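Local coordinates for alkaline phosphatase D (Bacillus subtilis, PDB 2YEQ), which hydrolyses phosphate esters, acting as a phosphodiesterase and alkaline phosphatase with an active site that holds iron and calcium, at residues Glu65-Lys68 against Ala72-Val75; Val24-Leu29 against Gln188-Ala193; Gln285-Gly290 against Ser295-Asn300; Ser351-Gly354 against Gln358-Arg361. All coordinates share one frame; numbering follows the deposited sequence.

Interaction 1 of 4, residues Glu65-Lys68 against Ala72-Val75; sequences EMAK and AHSV. With PE5 (3,6,9,12,15,18,21,24-octaoxahexacosan-1-ol), chain B; EDO (1,2-ethanediol), chain R.
The methyl group of Ala67 points into the angle formed by His73 and Val75, with its CB 3.9 Å from Val75 CG2. Val75 holds CG1 anti to its own backbone nitrogen (chi1 175°), and this splits the isopropyl fork: CG2 packs on Ala67, while CG1 lies 4.1 Å from Glu65 CB and crosses that side chain at an angle. The His73 imidazole lays one face against the backbone of the partner segment, its centre facing the carbonyl carbon of Lys68 and its CD2 3.5 Å from Ala67 O. The ring is anchored at its far end by NE2, which bonds to Gln42 O. At the turn itself, His73 N donates to Lys68 O over 2.9 Å. Beside this bond a water spans the two backbones, accepting from Lys68 N and donating to Ser74 O. The chain thus reverses, through left-handed backbone angles at Ala72 and His73, from strand 59-67 of one sheet to strand 74-79 of another, with Ala67 and Val75 both packing on Val46, an arch consistent with the immunoglobulin-like sandwich expected of this N-terminal domain.

Interaction 2 of 4, residues Val24-Leu29 against Gln188-Ala193; sequences VLWTRL and QYRSDA
Trp26 and Arg190 meet face to face; between residues 24-29 and 188-193 they are the two that touch, joining strand 23-28 to helix 179-190. Along the strand, Leu25 packs on Trp48 and Phe92 within the N-terminal domain. Trp26 then reaches toward the helix, its CG anti to the backbone nitrogen (chi1 176°), which carries the indole straight out to meet the arginine coming from the opposite direction. The guanidinium lies flat on the benzene half of the indole, the planes only 5° apart. Arg190 CZ sits 4.2 Å from the six-membered ring centroid; NH2 rests 3.7 Å from Trp26 CZ3, while NH1 approaches CH2 at 3.9 Å. Bends at chi2 and chi3 of Arg190 lay the group flat. Beyond it, Thr27 turns away and bonds to Gly12 O. The backbone N of Arg28 stands over the opposite face of the indole, and the Arg28 side chain reaches Ala72 O through NE and His245 NE2 through NH1. An alanine in place of Trp26 is likely to leave the guanidinium without its aromatic platform and Glu244 O without the indole N-H. Both groups use the end of helix 228-245, Trp26 NE1 bonding to Glu244 O and Arg190 NH1 to His245 O, so a buried cation is probably stabilised jointly by the pi cloud and by helix-terminal carbonyls.

Interaction 3 of 4, residues Gln285-Gly290 against Ser295-Asn300; sequences QANNDG and SDESRN. With NA (sodium ion), chain C.
The Ser295 hydroxyl lies beside the side chain of Asn287 and also caps the short, weakly bonded helix that follows. Its OG accepts from Ser298 N, and in return Ser295 N donates to Ser298 OG at 3.0 Å, a capping box in which each hydroxyl oxygen accepts a backbone N-H. A valine in place of Asn287 would probably leave the Ser295 hydroxyl without the polar group beside it across the contact and strain a backbone that here has positive phi. Next along, Glu297 extends its chain to the loop, CG anti to the backbone nitrogen (chi1 -169°). Its OE2 takes the backbone N-H of Asn287 over 2.7 Å in a nearly straight bond (165°), although the donor stands well above the carboxylate plane. The same oxygen accepts from a water that accepts from Asn288 N and donates to Gln285 O, so the carboxylate holds the loop backbone directly at Asn287 and, through the water, at Gln285 and Asn288. Ser298 supplies the apolar part: Ala286 CB presses on its CA at 3.5 Å, a tight carbon pair, and lies 3.7 Å from its CB. Just behind the contact, Gln285 OE1 binds a sodium ion at 2.4 Å together with Asp284 and four waters. The loop itself lies between strands 271-275 and 291-292; Gly290 bonds to the backbone of Met349, next to strand 347-348, and helix 296-299 covers its Ala286 side before helix 308-320 begins.

Interaction 4 of 4, residues Ser351-Gly354 against Gln358-Arg361; sequences SWDG and QRER. With PE5 (3,6,9,12,15,18,21,24-octaoxahexacosan-1-ol), chain E.
Asp353 OD1 is gripped by both terminal nitrogens of Arg359, NH1 and NH2 each at 2.9 Å. The salt bridge is end-on, yet the two flat groups stand almost perpendicular (88°): OD1 lies in the guanidinium plane, meeting NH2 nearly in line with its C-O bond and NH1 from well above the carboxylate. NH1 bonds also to Phe334 O, which helps fix the rotation of the group, while an ether oxygen of a bound polyether, O1, comes within 2.9 Å of NH2. A bend at chi3 (53°) turns the otherwise extended arginine toward the aspartate. Its aliphatic base meets the indole of Trp352 at the ring edge, Arg359 CB lying 3.8 Å from CE3. Gln358 CG touches the neighbouring ring atom, Trp352 CZ3, at 3.7 Å, and its amide is tilted steeply to the indole and held by Glu311 and the backbone of Leu305 and Leu306. Trp352 NE1 bonds to Gln330 OE1. A 3-10 turn is thereby folded back on the start of helix 356-368, the helix of the beta-alpha-beta crossover between the parallel neighbours 325-329 and 374-378 in the calcineurin-like phosphoesterase domain.

How the interactions relate
The four contacts form two pairs in two distant parts of the molecule. Interactions 1 and 2 share a sheet, strands 74-79 and 23-28 being neighbours: Val75 N lies 2.7 Å from Thr27 O, and Ala72 O 2.9 Å from Arg28 NE. Interactions 3 and 4 have centres 11 Å apart and touch lightly, Ser298 CB at 4.1 Å from Gly354 O. Between the pairs, centres are 35 to 44 Å apart. None of the segments contains an iron ligand. Interaction 3 holds the sodium ligand Gln285, and its Asp289 bonds to the calcium ligand Asn216; Arg190 of interaction 2 packs on Tyr152, next to the metal ligand Asp151, while Trp352 lies about 12 Å from a calcium ion.

Interaction 1 of 4, residues Glu65-Lys68 against Ala72-Val75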
loop_
_atom_site.group_PDB
_atom_site.type_symbol
_atom_site.label_atom_id
_atom_site.label_comp_id
_atom_site.label_asym_id
_atom_site.label_seq_id
_atom_site.Cartn_x
_atom_site.Cartn_y
_atom_site.Cartn_z
ATOM N N GLU A 65 24.565 10.122 10.964
ATOM C CA GLU A 65 24.659 9.412 9.688
ATOM C C GLU A 65 25.242 10.349 8.662
ATOM O O GLU A 65 25.084 11.565 8.786
ATOM C CB GLU A 65 23.280 9.011 9.193
ATOM C CG GLU A 65 22.667 7.910 9.961
ATOM C CD GLU A 65 23.294 6.586 9.640
ATOM O OE1 GLU A 65 23.268 6.178 8.454
ATOM O OE2 GLU A 65 23.814 5.966 10.579
ATOM N N MET A 66 25.896 9.789 7.644
ATOM C CA MET A 66 26.379 10.592 6.524
ATOM C C MET A 66 25.421 10.390 5.381
ATOM O O MET A 66 25.377 9.291 4.802
ATOM C CB MET A 66 27.779 10.149 6.093
ATOM C CG MET A 66 28.864 10.398 7.107
ATOM S SD MET A 66 29.027 12.124 7.603
ATOM C CE MET A 66 29.518 12.936 6.086
ATOM N N ALA A 67 24.657 11.431 5.056
ATOM C CA ALA A 67 23.776 11.418 3.882
ATOM C C ALA A 67 24.653 11.539 2.631
ATOM O O ALA A 67 25.503 12.412 2.581
ATOM C CB ALA A 67 22.770 12.577 3.957
ATOM N N LYS A 68 24.435 10.692 1.626
ATOM C CA LYS A 68 25.319 10.616 0.436
ATOM C C LYS A 68 24.585 10.891 -0.855
ATOM O O LYS A 68 23.436 10.460 -1.003
ATOM C CB LYS A 68 25.906 9.212 0.261
ATOM C CG LYS A 68 26.239 8.483 1.523
ATOM C CD LYS A 68 27.132 7.278 1.245
ATOM C CE LYS A 68 26.349 6.057 0.784
ATOM N NZ LYS A 68 27.031 4.796 1.224
ATOM N N ALA A 72 20.656 9.988 -2.983
ATOM C CA ALA A 72 19.886 11.236 -3.018
ATOM C C ALA A 72 19.845 11.957 -1.653
ATOM O O ALA A 72 18.885 12.666 -1.332
ATOM C CB ALA A 72 18.471 10.992 -3.556
ATOM N N HIS A 73 20.908 11.785 -0.880
ATOM C CA HIS A 73 21.047 12.344 0.471
ATOM C C HIS A 73 19.874 11.932 1.379
ATOM O O HIS A 73 19.457 12.677 2.291
ATOM C CB HIS A 73 21.210 13.878 0.426
ATOM C CG HIS A 73 22.529 14.322 -0.121
ATOM N ND1 HIS A 73 22.721 14.607 -1.454
ATOM C CD2 HIS A 73 23.716 14.536 0.488
ATOM C CE1 HIS A 73 23.970 14.994 -1.641
ATOM N NE2 HIS A 73 24.600 14.948 -0.482
ATOM N N SER A 74 19.358 10.728 1.141
ATOM C CA SER A 74 18.406 10.135 2.053
ATOM C C SER A 74 19.142 9.667 3.305
ATOM O O SER A 74 20.377 9.489 3.338
ATOM C CB SER A 74 17.672 8.975 1.391
ATOM O OG SER A 74 18.576 7.945 1.039
ATOM N N VAL A 75 18.374 9.498 4.369
ATOM C CA VAL A 75 18.908 9.028 5.624
ATOM C C VAL A 75 18.036 7.870 6.118
ATOM O O VAL A 75 16.815 8.007 6.211
ATOM C CB VAL A 75 18.929 10.171 6.679
ATOM C CG1 VAL A 75 19.379 9.639 8.019
ATOM C CG2 VAL A 75 19.831 11.333 6.201
HETATM C C50 PE5 B . 29.099 4.095 -1.002
HETATM O O1 PE5 B . 27.814 3.779 -1.564
HETATM C C1 PE5 B . 27.171 2.631 -0.973
HETATM C C2 PE5 B . 25.642 2.780 -0.884
HETATM O O2 PE5 B . 25.064 1.972 0.175
HETATM C C3 PE5 B . 25.054 2.590 1.471
HETATM C C4 PE5 B . 24.017 1.987 2.388
HETATM C C1 EDO R . 23.298 6.525 4.685
HETATM O O1 EDO R . 23.530 7.106 3.399
HETATM C C2 EDO R . 22.329 7.402 5.467
HETATM O O2 EDO R . 21.472 6.584 6.267
HETATM O O HOH W 1 22.371 8.702 1.940
#

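Interaction 2 of 4, residues Val24-Leu29 against Gln188-Ala193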
loop_
_atom_site.group_PDB
_atom_site.type_symbol
_atom_site.label_atom_id
_atom_site.label_comp_id
_atom_site.label_asym_id
_atom_site.label_seq_id
_atom_site.Cartn_x
_atom_site.Cartn_y
_atom_site.Cartn_z
ATOM N N VAL A 24 13.008 2.028 12.172
ATOM C CA VAL A 24 13.727 2.794 11.154
ATOM C C VAL A 24 13.248 4.243 11.207
ATOM O O VAL A 24 12.036 4.510 11.270
ATOM C CB VAL A 24 13.513 2.236 9.733
ATOM C CG1 VAL A 24 14.202 3.136 8.705
ATOM C CG2 VAL A 24 14.044 0.798 9.616
ATOM N N LEU A 25 14.202 5.165 11.178
ATOM C CA LEU A 25 13.934 6.592 11.039
ATOM C C LEU A 25 14.421 7.042 9.669
ATOM O O LEU A 25 15.512 6.674 9.254
ATOM C CB LEU A 25 14.665 7.379 12.130
ATOM C CG LEU A 25 14.559 6.877 13.576
ATOM C CD1 LEU A 25 15.383 7.790 14.511
ATOM C CD2 LEU A 25 13.098 6.809 14.027
ATOM N N TRP A 26 13.635 7.876 8.998
ATOM C CA TRP A 26 13.920 8.301 7.649
ATOM C C TRP A 26 13.822 9.814 7.517
ATOM O O TRP A 26 12.942 10.456 8.100
ATOM C CB TRP A 26 12.928 7.652 6.665
ATOM C CG TRP A 26 13.085 8.119 5.244
ATOM C CD1 TRP A 26 13.848 7.538 4.270
ATOM C CD2 TRP A 26 12.475 9.272 4.638
ATOM N NE1 TRP A 26 13.760 8.263 3.107
ATOM C CE2 TRP A 26 12.932 9.331 3.302
ATOM C CE3 TRP A 26 11.598 10.271 5.096
ATOM C CZ2 TRP A 26 12.536 10.324 2.421
ATOM C CZ3 TRP A 26 11.232 11.284 4.213
ATOM C CH2 TRP A 26 11.695 11.292 2.885
ATOM N N THR A 27 14.730 10.372 6.726
ATOM C CA THR A 27 14.491 11.658 6.116
ATOM C C THR A 27 15.329 11.744 4.840
ATOM O O THR A 27 15.996 10.774 4.466
ATOM C CB THR A 27 14.780 12.819 7.085
ATOM O OG1 THR A 27 14.213 14.014 6.538
ATOM C CG2 THR A 27 16.294 12.973 7.365
ATOM N N ARG A 28 15.261 12.889 4.185
ATOM C CA ARG A 28 16.028 13.158 2.987
ATOM C C ARG A 28 16.327 14.655 2.964
ATOM O O ARG A 28 15.423 15.500 3.211
ATOM C CB ARG A 28 15.255 12.767 1.723
ATOM C CG ARG A 28 16.034 13.114 0.405
ATOM C CD ARG A 28 15.397 12.605 -0.866
ATOM N NE ARG A 28 16.112 13.236 -1.970
ATOM C CZ ARG A 28 15.616 13.591 -3.141
ATOM N NH1 ARG A 28 14.369 13.322 -3.487
ATOM N NH2 ARG A 28 16.423 14.215 -4.006
ATOM N N LEU A 29 17.572 14.988 2.638
ATOM C CA LEU A 29 17.970 16.387 2.403
ATOM C C LEU A 29 17.701 16.761 0.955
ATOM O O LEU A 29 18.373 16.259 0.050
ATOM C CB LEU A 29 19.447 16.598 2.722
ATOM C CG LEU A 29 19.910 16.045 4.063
ATOM C CD1 LEU A 29 21.414 16.350 4.299
ATOM C CD2 LEU A 29 19.035 16.627 5.181
ATOM N N GLN A 188 7.764 14.856 -5.623
ATOM C CA GLN A 188 6.519 15.567 -5.891
ATOM C C GLN A 188 5.417 15.108 -4.939
ATOM O O GLN A 188 4.710 15.929 -4.373
ATOM C CB GLN A 188 6.029 15.376 -7.322
ATOM C CG GLN A 188 4.661 15.987 -7.565
ATOM C CD GLN A 188 4.202 15.901 -9.006
ATOM O OE1 GLN A 188 4.340 14.851 -9.647
ATOM N NE2 GLN A 188 3.631 17.004 -9.525
ATOM N N TYR A 189 5.253 13.793 -4.831
ATOM C CA TYR A 189 4.213 13.182 -3.988
ATOM C C TYR A 189 4.460 13.449 -2.510
ATOM O O TYR A 189 3.555 13.853 -1.799
ATOM C CB TYR A 189 4.127 11.649 -4.242
ATOM C CG TYR A 189 3.293 11.277 -5.460
ATOM C CD1 TYR A 189 3.597 11.778 -6.718
ATOM C CD2 TYR A 189 2.234 10.387 -5.358
ATOM C CE1 TYR A 189 2.847 11.438 -7.826
ATOM C CE2 TYR A 189 1.465 10.046 -6.455
ATOM C CZ TYR A 189 1.796 10.548 -7.701
ATOM O OH TYR A 189 1.027 10.229 -8.796
ATOM N N ARG A 190 5.700 13.236 -2.070
ATOM C CA ARG A 190 6.080 13.322 -0.677
ATOM C C ARG A 190 6.131 14.786 -0.155
ATOM O O ARG A 190 6.178 14.998 1.054
ATOM C CB ARG A 190 7.419 12.614 -0.480
ATOM C CG ARG A 190 7.880 12.392 0.943
ATOM C CD ARG A 190 6.838 11.599 1.722
ATOM N NE ARG A 190 7.338 10.642 2.688
ATOM C CZ ARG A 190 8.151 9.605 2.459
ATOM N NH1 ARG A 190 8.679 9.357 1.267
ATOM N NH2 ARG A 190 8.504 8.825 3.472
ATOM N N SER A 191 6.107 15.763 -1.063
ATOM C CA SER A 191 6.095 17.182 -0.721
ATOM C C SER A 191 4.736 17.619 -0.138
ATOM O O SER A 191 4.620 18.702 0.414
ATOM C CB SER A 191 6.329 18.030 -1.992
ATOM O OG SER A 191 7.682 17.981 -2.345
ATOM N N ASP A 192 3.702 16.826 -0.379
ATOM C CA ASP A 192 2.362 17.165 0.067
ATOM C C ASP A 192 2.316 17.153 1.594
ATOM O O ASP A 192 2.669 16.159 2.208
ATOM C CB ASP A 192 1.356 16.175 -0.494
ATOM C CG ASP A 192 -0.048 16.526 -0.110
ATOM O OD1 ASP A 192 -0.367 16.294 1.078
ATOM O OD2 ASP A 192 -0.799 17.043 -0.965
ATOM N N ALA A 193 1.847 18.255 2.179
ATOM C CA ALA A 193 1.864 18.474 3.637
ATOM C C ALA A 193 1.063 17.426 4.389
ATOM O O ALA A 193 1.440 17.028 5.490
ATOM C CB ALA A 193 1.350 19.906 3.996
#

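Interaction 3 of 4, residues Gln285-Gly290 against Ser295-Asn300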
loop_
_atom_site.group_PDB
_atom_site.type_symbol
_atom_site.label_atom_id
_atom_site.label_comp_id
_atom_site.label_asym_id
_atom_site.label_seq_id
_atom_site.Cartn_x
_atom_site.Cartn_y
_atom_site.Cartn_z
ATOM N N GLN A 285 0.596 -11.762 -16.835
ATOM C CA GLN A 285 -0.853 -11.899 -16.898
ATOM C C GLN A 285 -1.303 -12.698 -18.153
ATOM O O GLN A 285 -0.823 -12.465 -19.268
ATOM C CB GLN A 285 -1.555 -10.550 -16.884
ATOM C CG GLN A 285 -1.225 -9.672 -15.658
ATOM C CD GLN A 285 -0.052 -8.750 -15.901
ATOM O OE1 GLN A 285 0.722 -8.971 -16.857
ATOM N NE2 GLN A 285 0.110 -7.709 -15.048
ATOM N N ALA A 286 -2.239 -13.619 -17.935
ATOM C CA ALA A 286 -2.807 -14.450 -18.988
ATOM C C ALA A 286 -3.796 -13.687 -19.806
ATOM O O ALA A 286 -4.346 -12.658 -19.362
ATOM C CB ALA A 286 -3.496 -15.675 -18.371
ATOM N N ASN A 287 -4.027 -14.188 -21.024
ATOM C CA ASN A 287 -5.057 -13.695 -21.927
ATOM C C ASN A 287 -4.925 -12.246 -22.289
ATOM O O ASN A 287 -5.947 -11.549 -22.478
ATOM C CB ASN A 287 -6.484 -13.951 -21.375
ATOM C CG ASN A 287 -6.719 -15.397 -20.926
ATOM O OD1 ASN A 287 -7.396 -15.658 -19.901
ATOM N ND2 ASN A 287 -6.193 -16.341 -21.688
ATOM N N ASN A 288 -3.679 -11.780 -22.436
ATOM C CA ASN A 288 -3.401 -10.376 -22.754
ATOM C C ASN A 288 -3.881 -9.384 -21.688
ATOM O O ASN A 288 -4.099 -8.198 -21.989
ATOM C CB ASN A 288 -4.005 -9.985 -24.116
ATOM C CG ASN A 288 -3.256 -10.602 -25.284
ATOM O OD1 ASN A 288 -3.867 -11.063 -26.228
ATOM N ND2 ASN A 288 -1.935 -10.610 -25.217
ATOM N N ASP A 289 -4.044 -9.859 -20.451
ATOM C CA ASP A 289 -4.410 -8.971 -19.339
ATOM C C ASP A 289 -5.845 -8.458 -19.495
ATOM O O ASP A 289 -6.616 -8.925 -20.343
ATOM C CB ASP A 289 -3.402 -7.787 -19.236
ATOM C CG ASP A 289 -3.184 -7.285 -17.783
ATOM O OD1 ASP A 289 -4.026 -7.584 -16.879
ATOM O OD2 ASP A 289 -2.169 -6.589 -17.555
ATOM N N GLY A 290 -6.224 -7.499 -18.663
ATOM C CA GLY A 290 -7.575 -6.977 -18.697
ATOM C C GLY A 290 -8.538 -7.939 -18.000
ATOM O O GLY A 290 -8.140 -8.767 -17.174
ATOM N N SER A 295 -9.166 -19.415 -18.950
ATOM C CA SER A 295 -8.664 -20.166 -20.091
ATOM C C SER A 295 -7.658 -21.151 -19.579
ATOM O O SER A 295 -7.289 -21.123 -18.392
ATOM C CB SER A 295 -8.005 -19.223 -21.105
ATOM O OG SER A 295 -6.835 -18.617 -20.572
ATOM N N ASP A 296 -7.183 -22.015 -20.474
ATOM C CA ASP A 296 -6.120 -22.934 -20.118
ATOM C C ASP A 296 -4.870 -22.159 -19.727
ATOM O O ASP A 296 -4.122 -22.580 -18.855
ATOM C CB ASP A 296 -5.817 -23.886 -21.278
ATOM C CG ASP A 296 -6.992 -24.818 -21.586
ATOM O OD1 ASP A 296 -7.449 -25.541 -20.673
ATOM O OD2 ASP A 296 -7.476 -24.794 -22.734
ATOM N N GLU A 297 -4.640 -21.040 -20.392
ATOM C CA GLU A 297 -3.533 -20.163 -20.055
ATOM C C GLU A 297 -3.631 -19.659 -18.593
ATOM O O GLU A 297 -2.701 -19.819 -17.796
ATOM C CB GLU A 297 -3.532 -18.998 -21.045
ATOM C CG GLU A 297 -2.309 -18.104 -21.025
ATOM C CD GLU A 297 -2.286 -17.139 -22.231
ATOM O OE1 GLU A 297 -2.308 -17.609 -23.393
ATOM O OE2 GLU A 297 -2.226 -15.920 -22.023
ATOM N N SER A 298 -4.755 -19.047 -18.235
ATOM C CA SER A 298 -4.890 -18.512 -16.873
ATOM C C SER A 298 -4.884 -19.630 -15.846
ATOM O O SER A 298 -4.296 -19.478 -14.765
ATOM C CB SER A 298 -6.126 -17.637 -16.716
ATOM O OG SER A 298 -7.310 -18.397 -16.785
ATOM N N ARG A 299 -5.477 -20.772 -16.202
ATOM C CA ARG A 299 -5.575 -21.916 -15.272
ATOM C C ARG A 299 -4.301 -22.753 -15.179
ATOM O O ARG A 299 -4.230 -23.628 -14.332
ATOM C CB ARG A 299 -6.772 -22.823 -15.633
ATOM C CG ARG A 299 -8.164 -22.188 -15.405
ATOM C CD ARG A 299 -9.321 -23.170 -15.715
ATOM N NE ARG A 299 -9.296 -23.614 -17.119
ATOM C CZ ARG A 299 -10.183 -23.297 -18.071
ATOM N NH1 ARG A 299 -11.244 -22.536 -17.813
ATOM N NH2 ARG A 299 -10.010 -23.762 -19.309
ATOM N N ASN A 300 -3.289 -22.490 -16.012
ATOM C CA ASN A 300 -2.021 -23.254 -15.959
ATOM C C ASN A 300 -1.500 -23.326 -14.525
ATOM O O ASN A 300 -1.261 -22.290 -13.906
ATOM C CB ASN A 300 -0.984 -22.585 -16.882
ATOM C CG ASN A 300 0.373 -23.268 -16.893
ATOM O OD1 ASN A 300 0.701 -24.086 -16.050
ATOM N ND2 ASN A 300 1.194 -22.904 -17.894
HETATM NA NA NA C . 1.707 -8.441 -18.985
HETATM O O HOH W 2 -1.135 -13.070 -22.257
HETATM O O HOH W 3 0.098 -9.777 -20.023
HETATM O O HOH W 4 0.203 -6.672 -18.892
HETATM O O HOH W 5 2.615 -7.676 -20.940
HETATM O O HOH W 6 3.135 -7.063 -17.914
#

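Interaction 4 of 4, residues Ser351-Gly354 against Gln358-Arg361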
loop_
_atom_site.group_PDB
_atom_site.type_symbol
_atom_site.label_atom_id
_atom_site.label_comp_id
_atom_site.label_asym_id
_atom_site.label_seq_id
_atom_site.Cartn_x
_atom_site.Cartn_y
_atom_site.Cartn_z
ATOM N N SER A 351 -5.417 -9.717 -11.059
ATOM C CA SER A 351 -5.765 -10.069 -9.673
ATOM C C SER A 351 -5.535 -11.553 -9.401
ATOM O O SER A 351 -5.063 -12.275 -10.276
ATOM C CB SER A 351 -7.240 -9.722 -9.410
ATOM O OG SER A 351 -7.472 -8.341 -9.646
ATOM N N TRP A 352 -5.846 -12.016 -8.182
ATOM C CA TRP A 352 -5.638 -13.421 -7.844
ATOM C C TRP A 352 -6.514 -14.369 -8.708
ATOM O O TRP A 352 -6.086 -15.494 -8.983
ATOM C CB TRP A 352 -5.871 -13.712 -6.363
ATOM C CG TRP A 352 -4.809 -13.229 -5.430
ATOM C CD1 TRP A 352 -4.623 -11.939 -5.010
ATOM C CD2 TRP A 352 -3.808 -13.995 -4.800
ATOM N NE1 TRP A 352 -3.580 -11.870 -4.157
ATOM C CE2 TRP A 352 -3.046 -13.118 -4.018
ATOM C CE3 TRP A 352 -3.458 -15.353 -4.826
ATOM C CZ2 TRP A 352 -1.995 -13.546 -3.242
ATOM C CZ3 TRP A 352 -2.432 -15.767 -4.075
ATOM C CH2 TRP A 352 -1.696 -14.875 -3.284
ATOM N N ASP A 353 -7.674 -13.912 -9.172
ATOM C CA ASP A 353 -8.486 -14.694 -10.108
ATOM C C ASP A 353 -7.704 -15.027 -11.422
ATOM O O ASP A 353 -8.068 -15.971 -12.134
ATOM C CB ASP A 353 -9.745 -13.947 -10.514
ATOM C CG ASP A 353 -10.915 -14.084 -9.497
ATOM O OD1 ASP A 353 -11.030 -15.123 -8.798
ATOM O OD2 ASP A 353 -11.714 -13.122 -9.446
ATOM N N GLY A 354 -6.680 -14.223 -11.730
ATOM C CA GLY A 354 -5.818 -14.415 -12.918
ATOM C C GLY A 354 -4.745 -15.454 -12.670
ATOM O O GLY A 354 -4.042 -15.865 -13.604
ATOM N N GLN A 358 -2.138 -20.620 -8.156
ATOM C CA GLN A 358 -1.400 -20.030 -7.053
ATOM C C GLN A 358 -2.359 -19.846 -5.860
ATOM O O GLN A 358 -2.001 -20.143 -4.729
ATOM C CB GLN A 358 -0.823 -18.676 -7.475
ATOM C CG GLN A 358 -0.293 -17.832 -6.345
ATOM C CD GLN A 358 1.002 -18.332 -5.781
ATOM O OE1 GLN A 358 2.074 -17.858 -6.146
ATOM N NE2 GLN A 358 0.924 -19.277 -4.860
ATOM N N ARG A 359 -3.550 -19.332 -6.118
ATOM C CA ARG A 359 -4.497 -19.106 -5.018
ATOM C C ARG A 359 -4.893 -20.435 -4.359
ATOM O O ARG A 359 -4.943 -20.537 -3.125
ATOM C CB ARG A 359 -5.729 -18.353 -5.483
ATOM C CG ARG A 359 -6.568 -17.874 -4.292
ATOM C CD ARG A 359 -7.633 -16.971 -4.705
ATOM N NE ARG A 359 -8.434 -17.545 -5.759
ATOM C CZ ARG A 359 -9.224 -16.866 -6.568
ATOM N NH1 ARG A 359 -9.359 -15.559 -6.447
ATOM N NH2 ARG A 359 -9.904 -17.499 -7.516
ATOM N N GLU A 360 -5.122 -21.458 -5.180
ATOM C CA GLU A 360 -5.422 -22.809 -4.686
ATOM C C GLU A 360 -4.354 -23.346 -3.757
ATOM O O GLU A 360 -4.679 -23.960 -2.729
ATOM C CB GLU A 360 -5.598 -23.777 -5.841
ATOM C CG GLU A 360 -6.945 -23.719 -6.504
ATOM C CD GLU A 360 -7.135 -24.862 -7.506
ATOM O OE1 GLU A 360 -7.070 -26.039 -7.071
ATOM O OE2 GLU A 360 -7.337 -24.580 -8.717
ATOM N N ARG A 361 -3.081 -23.122 -4.083
ATOM C CA ARG A 361 -2.006 -23.602 -3.230
ATOM C C ARG A 361 -2.050 -22.924 -1.858
ATOM O O ARG A 361 -1.850 -23.581 -0.831
ATOM C CB ARG A 361 -0.624 -23.418 -3.876
ATOM C CG ARG A 361 -0.383 -24.323 -5.116
ATOM C CD ARG A 361 1.078 -24.264 -5.562
ATOM N NE ARG A 361 1.441 -23.028 -6.287
ATOM C CZ ARG A 361 1.139 -22.741 -7.556
ATOM N NH1 ARG A 361 0.368 -23.538 -8.291
ATOM N NH2 ARG A 361 1.582 -21.600 -8.090
HETATM C C48 PE5 E . -12.880 -20.169 -8.542
HETATM C C50 PE5 E . -11.684 -19.978 -9.477
HETATM O O1 PE5 E . -11.430 -18.581 -9.724
HETATM C C1 PE5 E . -11.737 -18.087 -11.039
HETATM C C2 PE5 E . -10.498 -17.992 -11.937
HETATM O O2 PE5 E . -10.350 -19.082 -12.879
#